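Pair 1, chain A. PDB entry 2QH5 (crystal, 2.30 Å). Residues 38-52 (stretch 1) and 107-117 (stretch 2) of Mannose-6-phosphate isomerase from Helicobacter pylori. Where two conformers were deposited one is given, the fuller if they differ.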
# COMPACT_ATOMS: atom_id res chain seq x y z
N SER A 38 -9.45 1.46 16.36
CA SER A 38 -9.36 0.41 15.35
C SER A 38 -8.03 0.46 14.61
O SER A 38 -7.34 1.49 14.62
CB SER A 38 -10.51 0.53 14.35
OG SER A 38 -10.40 1.72 13.59
N LEU A 39 -7.67 -0.66 13.97
CA LEU A 39 -6.45 -0.72 13.15
C LEU A 39 -6.47 0.35 12.08
O LEU A 39 -5.46 1.04 11.87
CB LEU A 39 -6.33 -2.09 12.49
CG LEU A 39 -5.81 -3.22 13.38
CD1 LEU A 39 -5.92 -4.56 12.65
CD2 LEU A 39 -4.39 -2.93 13.81
N PHE A 40 -7.62 0.49 11.42
CA PHE A 40 -7.86 1.51 10.41
C PHE A 40 -7.54 2.93 10.88
O PHE A 40 -6.78 3.64 10.22
CB PHE A 40 -9.31 1.42 9.89
CG PHE A 40 -9.69 2.52 8.93
CD1 PHE A 40 -9.34 2.43 7.59
CD2 PHE A 40 -10.38 3.64 9.37
CE1 PHE A 40 -9.67 3.46 6.71
CE2 PHE A 40 -10.71 4.66 8.50
CZ PHE A 40 -10.36 4.57 7.17
N GLU A 41 -8.10 3.35 12.01
CA GLU A 41 -7.83 4.71 12.51
C GLU A 41 -6.42 4.87 13.08
O GLU A 41 -5.86 5.97 13.06
CB GLU A 41 -8.88 5.17 13.52
CG GLU A 41 -8.90 4.43 14.83
CD GLU A 41 -9.96 4.96 15.77
OE1 GLU A 41 -11.01 4.30 15.89
OE2 GLU A 41 -9.74 6.04 16.36
N LEU A 42 -5.84 3.78 13.57
CA LEU A 42 -4.44 3.77 13.98
C LEU A 42 -3.52 3.98 12.77
O LEU A 42 -2.62 4.83 12.81
CB LEU A 42 -4.10 2.46 14.69
CG LEU A 42 -3.93 2.40 16.22
CD1 LEU A 42 -4.26 3.71 16.97
CD2 LEU A 42 -4.72 1.22 16.76
N SER A 43 -3.78 3.21 11.71
CA SER A 43 -3.06 3.32 10.44
C SER A 43 -3.25 4.70 9.80
O SER A 43 -2.33 5.24 9.19
CB SER A 43 -3.48 2.23 9.47
OG SER A 43 -3.12 0.94 9.93
N PHE A 44 -4.45 5.25 9.93
CA PHE A 44 -4.73 6.58 9.40
C PHE A 44 -3.89 7.63 10.12
O PHE A 44 -3.19 8.42 9.48
CB PHE A 44 -6.23 6.95 9.49
CG PHE A 44 -6.52 8.33 9.00
CD1 PHE A 44 -6.70 9.38 9.89
CD2 PHE A 44 -6.55 8.61 7.64
CE1 PHE A 44 -6.92 10.68 9.42
CE2 PHE A 44 -6.77 9.90 7.17
CZ PHE A 44 -6.96 10.94 8.06
N LYS A 45 -3.99 7.62 11.45
CA LYS A 45 -3.36 8.63 12.32
C LYS A 45 -1.85 8.64 12.18
O LYS A 45 -1.23 9.71 12.10
CB LYS A 45 -3.75 8.36 13.79
CG LYS A 45 -3.29 9.42 14.79
CD LYS A 45 -3.51 8.95 16.24
CE LYS A 45 -3.20 10.06 17.24
NZ LYS A 45 -3.31 9.59 18.66
N ARG A 46 -1.27 7.44 12.13
CA ARG A 46 0.18 7.26 12.05
C ARG A 46 0.81 7.86 10.80
O ARG A 46 1.89 8.45 10.87
CB ARG A 46 0.54 5.78 12.25
CG ARG A 46 1.48 5.16 11.24
CD ARG A 46 1.85 3.73 11.63
NE ARG A 46 0.77 2.98 12.28
CZ ARG A 46 0.12 1.96 11.74
NH1 ARG A 46 0.42 1.53 10.51
NH2 ARG A 46 -0.84 1.35 12.43
N ASN A 47 0.12 7.76 9.66
CA ASN A 47 0.62 8.31 8.39
C ASN A 47 0.17 9.73 8.06
O ASN A 47 0.81 10.41 7.26
CB ASN A 47 0.26 7.40 7.23
CG ASN A 47 0.93 6.05 7.32
OD1 ASN A 47 2.08 5.89 6.93
ND2 ASN A 47 0.20 5.07 7.84
N ALA A 48 -0.93 10.18 8.66
CA ALA A 48 -1.51 11.49 8.32
C ALA A 48 -0.57 12.64 8.67
O ALA A 48 -0.56 13.69 7.99
CB ALA A 48 -2.86 11.67 8.99
N SER A 49 0.23 12.42 9.71
CA SER A 49 1.18 13.39 10.26
C SER A 49 2.38 13.59 9.33
O SER A 49 3.02 14.65 9.34
CB SER A 49 1.68 12.88 11.60
OG SER A 49 0.84 11.85 12.09
N LEU A 50 2.69 12.55 8.55
CA LEU A 50 3.88 12.51 7.71
C LEU A 50 3.56 12.96 6.29
O LEU A 50 4.45 13.04 5.44
CB LEU A 50 4.45 11.09 7.69
CG LEU A 50 4.37 10.24 8.97
CD1 LEU A 50 4.88 8.84 8.74
CD2 LEU A 50 5.14 10.88 10.13
N VAL A 51 2.30 13.28 6.04
CA VAL A 51 1.80 13.34 4.67
C VAL A 51 0.98 14.60 4.40
O VAL A 51 0.49 15.23 5.33
CB VAL A 51 1.01 12.04 4.39
CG1 VAL A 51 -0.50 12.26 4.34
CG2 VAL A 51 1.53 11.36 3.16
N ASP A 52 0.84 14.97 3.12
CA ASP A 52 0.08 16.16 2.72
C ASP A 52 -1.41 15.91 2.43
O ASP A 52 -2.27 16.75 2.73
CB ASP A 52 0.72 16.82 1.49
CG ASP A 52 2.12 17.32 1.76
OD1 ASP A 52 2.50 17.46 2.94
OD2 ASP A 52 2.85 17.58 0.77
N LEU A 107 4.18 8.75 -3.18
CA LEU A 107 3.11 7.93 -2.66
C LEU A 107 3.63 7.06 -1.55
O LEU A 107 4.59 6.32 -1.73
CB LEU A 107 2.56 7.04 -3.78
CG LEU A 107 1.31 7.40 -4.59
CD1 LEU A 107 1.23 8.85 -4.96
CD2 LEU A 107 1.29 6.51 -5.83
N ILE A 108 2.99 7.15 -0.39
CA ILE A 108 3.26 6.27 0.72
C ILE A 108 2.06 5.34 0.83
O ILE A 108 0.99 5.76 1.27
CB ILE A 108 3.46 7.07 2.03
CG1 ILE A 108 4.60 8.07 1.89
CG2 ILE A 108 3.74 6.13 3.22
CD1 ILE A 108 4.70 9.05 3.05
N VAL A 109 2.26 4.08 0.43
CA VAL A 109 1.19 3.08 0.32
C VAL A 109 1.17 2.18 1.56
O VAL A 109 2.12 1.44 1.80
CB VAL A 109 1.35 2.22 -0.96
CG1 VAL A 109 0.33 1.10 -1.00
CG2 VAL A 109 1.25 3.09 -2.20
N THR A 110 0.09 2.25 2.33
CA THR A 110 0.04 1.65 3.67
C THR A 110 -1.24 0.87 3.89
O THR A 110 -2.31 1.47 3.95
CB THR A 110 0.13 2.76 4.77
OG1 THR A 110 -0.87 3.77 4.55
CG2 THR A 110 1.50 3.41 4.76
N PRO A 111 -1.15 -0.46 4.04
CA PRO A 111 -2.33 -1.25 4.40
C PRO A 111 -2.87 -0.85 5.78
O PRO A 111 -2.11 -0.45 6.65
CB PRO A 111 -1.81 -2.69 4.41
CG PRO A 111 -0.57 -2.66 3.58
CD PRO A 111 0.04 -1.32 3.86
N SER A 112 -4.18 -0.97 5.97
CA SER A 112 -4.85 -0.45 7.17
C SER A 112 -4.86 -1.43 8.33
O SER A 112 -5.00 -1.02 9.48
CB SER A 112 -6.28 -0.03 6.84
OG SER A 112 -6.97 -1.10 6.21
N ASP A 113 -4.70 -2.72 8.03
CA ASP A 113 -4.72 -3.78 9.06
C ASP A 113 -3.34 -4.01 9.70
O ASP A 113 -2.96 -5.15 9.99
CB ASP A 113 -5.28 -5.09 8.48
CG ASP A 113 -4.59 -5.52 7.19
OD1 ASP A 113 -5.22 -6.25 6.39
OD2 ASP A 113 -3.43 -5.14 6.95
N HIS A 114 -2.61 -2.92 9.93
CA HIS A 114 -1.27 -2.98 10.50
C HIS A 114 -1.22 -2.39 11.90
O HIS A 114 -1.80 -1.33 12.17
CB HIS A 114 -0.27 -2.22 9.63
CG HIS A 114 0.24 -3.01 8.46
ND1 HIS A 114 0.93 -2.43 7.42
CD2 HIS A 114 0.15 -4.33 8.17
CE1 HIS A 114 1.26 -3.36 6.54
NE2 HIS A 114 0.79 -4.52 6.97
N LEU A 115 -0.52 -3.09 12.79
CA LEU A 115 -0.22 -2.57 14.11
C LEU A 115 1.27 -2.25 14.19
O LEU A 115 2.12 -3.12 13.99
CB LEU A 115 -0.62 -3.57 15.19
CG LEU A 115 -1.28 -3.06 16.48
CD1 LEU A 115 -1.39 -4.21 17.48
CD2 LEU A 115 -0.56 -1.86 17.11
N ILE A 116 1.57 -0.99 14.47
CA ILE A 116 2.94 -0.52 14.60
C ILE A 116 3.01 0.32 15.87
O ILE A 116 2.34 1.35 15.97
CB ILE A 116 3.38 0.27 13.34
CG1 ILE A 116 3.67 -0.69 12.19
CG2 ILE A 116 4.63 1.11 13.62
CD1 ILE A 116 3.45 -0.11 10.81
N LYS A 117 3.79 -0.15 16.83
CA LYS A 117 3.84 0.45 18.16
C LYS A 117 4.98 1.46 18.34
O LYS A 117 4.76 2.54 18.90
CB LYS A 117 3.88 -0.63 19.24
CG LYS A 117 2.50 -1.17 19.58
CD LYS A 117 2.55 -2.63 20.02
CE LYS A 117 2.73 -3.55 18.82
NZ LYS A 117 2.84 -4.98 19.22

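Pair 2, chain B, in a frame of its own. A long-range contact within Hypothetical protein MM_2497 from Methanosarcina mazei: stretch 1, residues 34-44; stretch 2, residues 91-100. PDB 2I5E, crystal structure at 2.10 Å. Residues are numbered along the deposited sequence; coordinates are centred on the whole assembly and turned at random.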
# COMPACT_ATOMS: atom_id res chain seq x y z
N LEU B 34 -7.81 -20.40 -4.28
CA LEU B 34 -8.78 -19.57 -3.45
C LEU B 34 -8.70 -18.07 -3.82
O LEU B 34 -9.73 -17.41 -3.91
CB LEU B 34 -8.58 -19.77 -1.93
CG LEU B 34 -8.66 -21.19 -1.44
CD1 LEU B 34 -8.33 -21.27 0.03
CD2 LEU B 34 -10.05 -21.78 -1.73
N MSE B 35 -7.49 -17.56 -4.04
CA MSE B 35 -7.34 -16.14 -4.42
C MSE B 35 -7.96 -15.87 -5.75
O MSE B 35 -8.66 -14.88 -5.87
CB MSE B 35 -5.89 -15.69 -4.39
CG MSE B 35 -5.41 -15.50 -2.95
SE MSE B 35 -3.73 -14.57 -2.89
CE MSE B 35 -2.45 -15.83 -3.74
N LEU B 36 -7.76 -16.76 -6.73
CA LEU B 36 -8.40 -16.60 -8.06
C LEU B 36 -9.89 -16.40 -7.97
O LEU B 36 -10.49 -15.52 -8.64
CB LEU B 36 -8.14 -17.85 -8.96
CG LEU B 36 -8.68 -17.86 -10.40
CD1 LEU B 36 -8.02 -16.75 -11.29
CD2 LEU B 36 -8.62 -19.30 -11.10
N ASN B 37 -10.51 -17.33 -7.22
CA ASN B 37 -11.95 -17.36 -7.06
C ASN B 37 -12.52 -16.10 -6.47
O ASN B 37 -13.64 -15.73 -6.80
CB ASN B 37 -12.38 -18.59 -6.24
CG ASN B 37 -12.30 -19.82 -7.05
OD1 ASN B 37 -12.47 -19.77 -8.27
ND2 ASN B 37 -11.98 -20.92 -6.43
N GLN B 38 -11.81 -15.52 -5.51
CA GLN B 38 -12.20 -14.27 -4.90
C GLN B 38 -12.11 -13.06 -5.88
O GLN B 38 -12.99 -12.19 -5.93
CB GLN B 38 -11.31 -14.02 -3.68
CG GLN B 38 -11.56 -14.95 -2.44
CD GLN B 38 -11.24 -14.23 -1.18
OE1 GLN B 38 -10.16 -14.40 -0.59
NE2 GLN B 38 -12.14 -13.35 -0.79
N VAL B 39 -11.02 -13.01 -6.66
CA VAL B 39 -10.93 -12.02 -7.81
C VAL B 39 -12.05 -12.13 -8.83
O VAL B 39 -12.62 -11.08 -9.16
CB VAL B 39 -9.57 -12.06 -8.52
CG1 VAL B 39 -9.50 -11.05 -9.65
CG2 VAL B 39 -8.47 -11.92 -7.48
N ILE B 40 -12.36 -13.35 -9.30
CA ILE B 40 -13.47 -13.53 -10.22
C ILE B 40 -14.79 -13.12 -9.52
O ILE B 40 -15.60 -12.40 -10.09
CB ILE B 40 -13.66 -15.00 -10.73
CG1 ILE B 40 -12.46 -15.49 -11.54
CG2 ILE B 40 -14.95 -15.09 -11.53
CD1 ILE B 40 -12.26 -17.05 -11.51
N SER B 41 -14.98 -13.48 -8.28
CA SER B 41 -16.16 -12.96 -7.58
C SER B 41 -16.19 -11.41 -7.48
O SER B 41 -17.27 -10.76 -7.60
CB SER B 41 -16.26 -13.58 -6.21
OG SER B 41 -17.44 -13.03 -5.60
N SER B 42 -15.03 -10.76 -7.28
CA SER B 42 -15.11 -9.28 -7.32
C SER B 42 -15.45 -8.69 -8.66
O SER B 42 -16.14 -7.64 -8.73
CB SER B 42 -13.89 -8.60 -6.74
OG SER B 42 -13.89 -8.82 -5.39
N LEU B 43 -14.97 -9.31 -9.72
CA LEU B 43 -15.26 -8.84 -11.07
C LEU B 43 -16.76 -9.00 -11.34
O LEU B 43 -17.37 -8.13 -11.97
CB LEU B 43 -14.42 -9.57 -12.14
CG LEU B 43 -12.92 -9.36 -11.98
CD1 LEU B 43 -12.02 -10.35 -12.80
CD2 LEU B 43 -12.53 -7.91 -12.27
N LYS B 44 -17.33 -10.12 -10.88
CA LYS B 44 -18.71 -10.36 -11.16
C LYS B 44 -19.50 -9.36 -10.29
O LYS B 44 -20.36 -8.65 -10.80
CB LYS B 44 -19.04 -11.85 -10.95
CG LYS B 44 -18.60 -12.74 -12.10
CD LYS B 44 -19.23 -12.24 -13.46
CE LYS B 44 -19.72 -13.31 -14.44
NZ LYS B 44 -19.81 -14.77 -13.90
N VAL B 91 -10.20 -3.09 -21.96
CA VAL B 91 -9.69 -4.34 -21.28
C VAL B 91 -9.19 -3.96 -19.87
O VAL B 91 -8.33 -3.11 -19.74
CB VAL B 91 -8.53 -5.03 -22.14
CG1 VAL B 91 -7.81 -6.27 -21.38
CG2 VAL B 91 -9.04 -5.49 -23.52
N LEU B 92 -9.72 -4.60 -18.83
CA LEU B 92 -9.16 -4.62 -17.48
C LEU B 92 -8.39 -5.93 -17.38
O LEU B 92 -8.96 -7.01 -17.58
CB LEU B 92 -10.29 -4.63 -16.46
CG LEU B 92 -9.97 -4.65 -14.97
CD1 LEU B 92 -9.16 -3.36 -14.62
CD2 LEU B 92 -11.31 -4.76 -14.18
N ILE B 93 -7.08 -5.83 -17.20
CA ILE B 93 -6.18 -6.90 -16.84
C ILE B 93 -5.97 -6.90 -15.34
O ILE B 93 -5.53 -5.92 -14.79
CB ILE B 93 -4.81 -6.73 -17.54
CG1 ILE B 93 -5.01 -6.55 -19.06
CG2 ILE B 93 -3.85 -7.85 -17.10
CD1 ILE B 93 -3.63 -6.17 -19.81
N VAL B 94 -6.43 -7.97 -14.65
CA VAL B 94 -6.28 -7.98 -13.21
C VAL B 94 -5.51 -9.22 -12.76
O VAL B 94 -5.86 -10.30 -13.12
CB VAL B 94 -7.67 -8.03 -12.48
CG1 VAL B 94 -7.58 -7.59 -11.06
CG2 VAL B 94 -8.73 -7.28 -13.15
N MSE B 95 -4.50 -9.08 -11.90
CA MSE B 95 -3.81 -10.22 -11.35
C MSE B 95 -4.68 -11.08 -10.48
O MSE B 95 -5.54 -10.57 -9.84
CB MSE B 95 -2.61 -9.71 -10.60
CG MSE B 95 -1.70 -8.83 -11.60
SE MSE B 95 -1.91 -9.20 -13.59
CE MSE B 95 -0.64 -10.19 -13.07
N ALA B 96 -4.32 -12.36 -10.32
CA ALA B 96 -5.17 -13.33 -9.57
C ALA B 96 -4.83 -13.34 -8.05
O ALA B 96 -5.32 -14.19 -7.35
CB ALA B 96 -4.92 -14.68 -10.15
N ASP B 97 -3.88 -12.47 -7.60
CA ASP B 97 -3.36 -12.48 -6.28
C ASP B 97 -3.71 -11.27 -5.44
O ASP B 97 -2.88 -10.77 -4.63
CB ASP B 97 -1.83 -12.75 -6.30
CG ASP B 97 -1.06 -11.72 -7.07
OD1 ASP B 97 -1.69 -10.85 -7.68
OD2 ASP B 97 0.19 -11.77 -7.02
N LEU B 98 -4.94 -10.77 -5.66
CA LEU B 98 -5.39 -9.55 -5.07
C LEU B 98 -6.64 -9.87 -4.19
O LEU B 98 -7.71 -9.49 -4.54
CB LEU B 98 -5.73 -8.54 -6.20
CG LEU B 98 -4.59 -8.28 -7.28
CD1 LEU B 98 -4.99 -7.24 -8.26
CD2 LEU B 98 -3.30 -7.81 -6.68
N PRO B 99 -6.46 -10.55 -3.05
CA PRO B 99 -7.60 -10.89 -2.23
C PRO B 99 -8.28 -9.72 -1.45
O PRO B 99 -9.33 -9.94 -0.83
CB PRO B 99 -7.04 -11.98 -1.32
CG PRO B 99 -5.66 -11.47 -1.05
CD PRO B 99 -5.21 -11.07 -2.44
N LEU B 100 -7.73 -8.51 -1.53
CA LEU B 100 -8.26 -7.30 -0.84
C LEU B 100 -9.03 -6.40 -1.81
O LEU B 100 -9.55 -5.36 -1.45
CB LEU B 100 -7.11 -6.55 -0.13
CG LEU B 100 -6.34 -7.38 0.90
CD1 LEU B 100 -5.38 -6.51 1.70
CD2 LEU B 100 -7.33 -8.14 1.88

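What backbone arrangement do the two pairs share? In each, a helix lies against a strand that runs nearly antiparallel to it, at 160° in pair 1 and 154° in pair 2, and the chain leaves the strand in a loop that passes the helix's early turns. Fourteen central residues superpose with an RMSD of 0.6 Å. The tightest approach also matches: Phe A40 CA lies 4.8 Å from Ser A112 CA, and Leu B36 CA lies 4.8 Å from Ala B96 CA. Side chains as small as serine and alanine accompany this close passage.

How does the helix's first turn meet the loop? Leu A39 matches Met B35, and both point toward the other stretch. Leu A39 CD2 comes within 3.5 Å of His A114 O and 4.1 Å of Leu A115 CB. The selenomethionine Met B35 instead sets its SE 3.8 Å from Pro B99 CD, a residue matched to Leu A115, though the backbones have begun to drift apart there. At the next position Phe A40 points away and Leu B36 sideways, yet the edge of the Phe A40 ring still meets Ser A112, with CD1 4.0 Å from CB, and Leu B36 CD1 still reaches Ala B96 CB at 3.9 Å. Leu A42 and Gln B38 both point toward the other stretch, but while Gln B38 OE1 lies 4.0 Å from Pro B99 CB, the Leu A42 side chain makes no contact there.

What happens one turn further on, where Ser A43 matches Val B39? Ser A43 OG sits 2.8 Å from Ser A112 O and 3.0 Å from Leu A39 O; its one proton can serve either acceptor, and the geometry leaves that choice open. Val B39 has no such proton to offer and fills the place with methyl groups: CG1 is 4.2 Å from Val B94 CG1, and CG2 is 3.9 Å from both Ala B96 O and Leu B98 O. Matching backbone carbonyls line the place in both pairs; a hydroxyl meets them in pair 1, and methyl groups pack against them in pair 2.

How do the last matched positions meet the strand? Asn A47 and Leu B43 both point toward it. Asn A47 ND2 donates to Ser A43 O at 2.9 Å, within its own helix, while its OD1 lies 3.3 Å from Thr A110 CG2. Leu B43 makes a purely apolar contact, CD2 reaching Leu B92 CD2 at 3.9 Å and Val B94 CG2 at 4.0 Å.

Where do the two solutions differ most? Arg A46 reaches back along the helix to donate from NH2 to His A114 O at 2.9 Å, with Ile A116 CB over one face of its guanidinium. Its match, Ser B42, touches nothing in the other stretch. Pair 2 has no hydrogen bond between its stretches and buries 468 Å², against 611 Å² in pair 1.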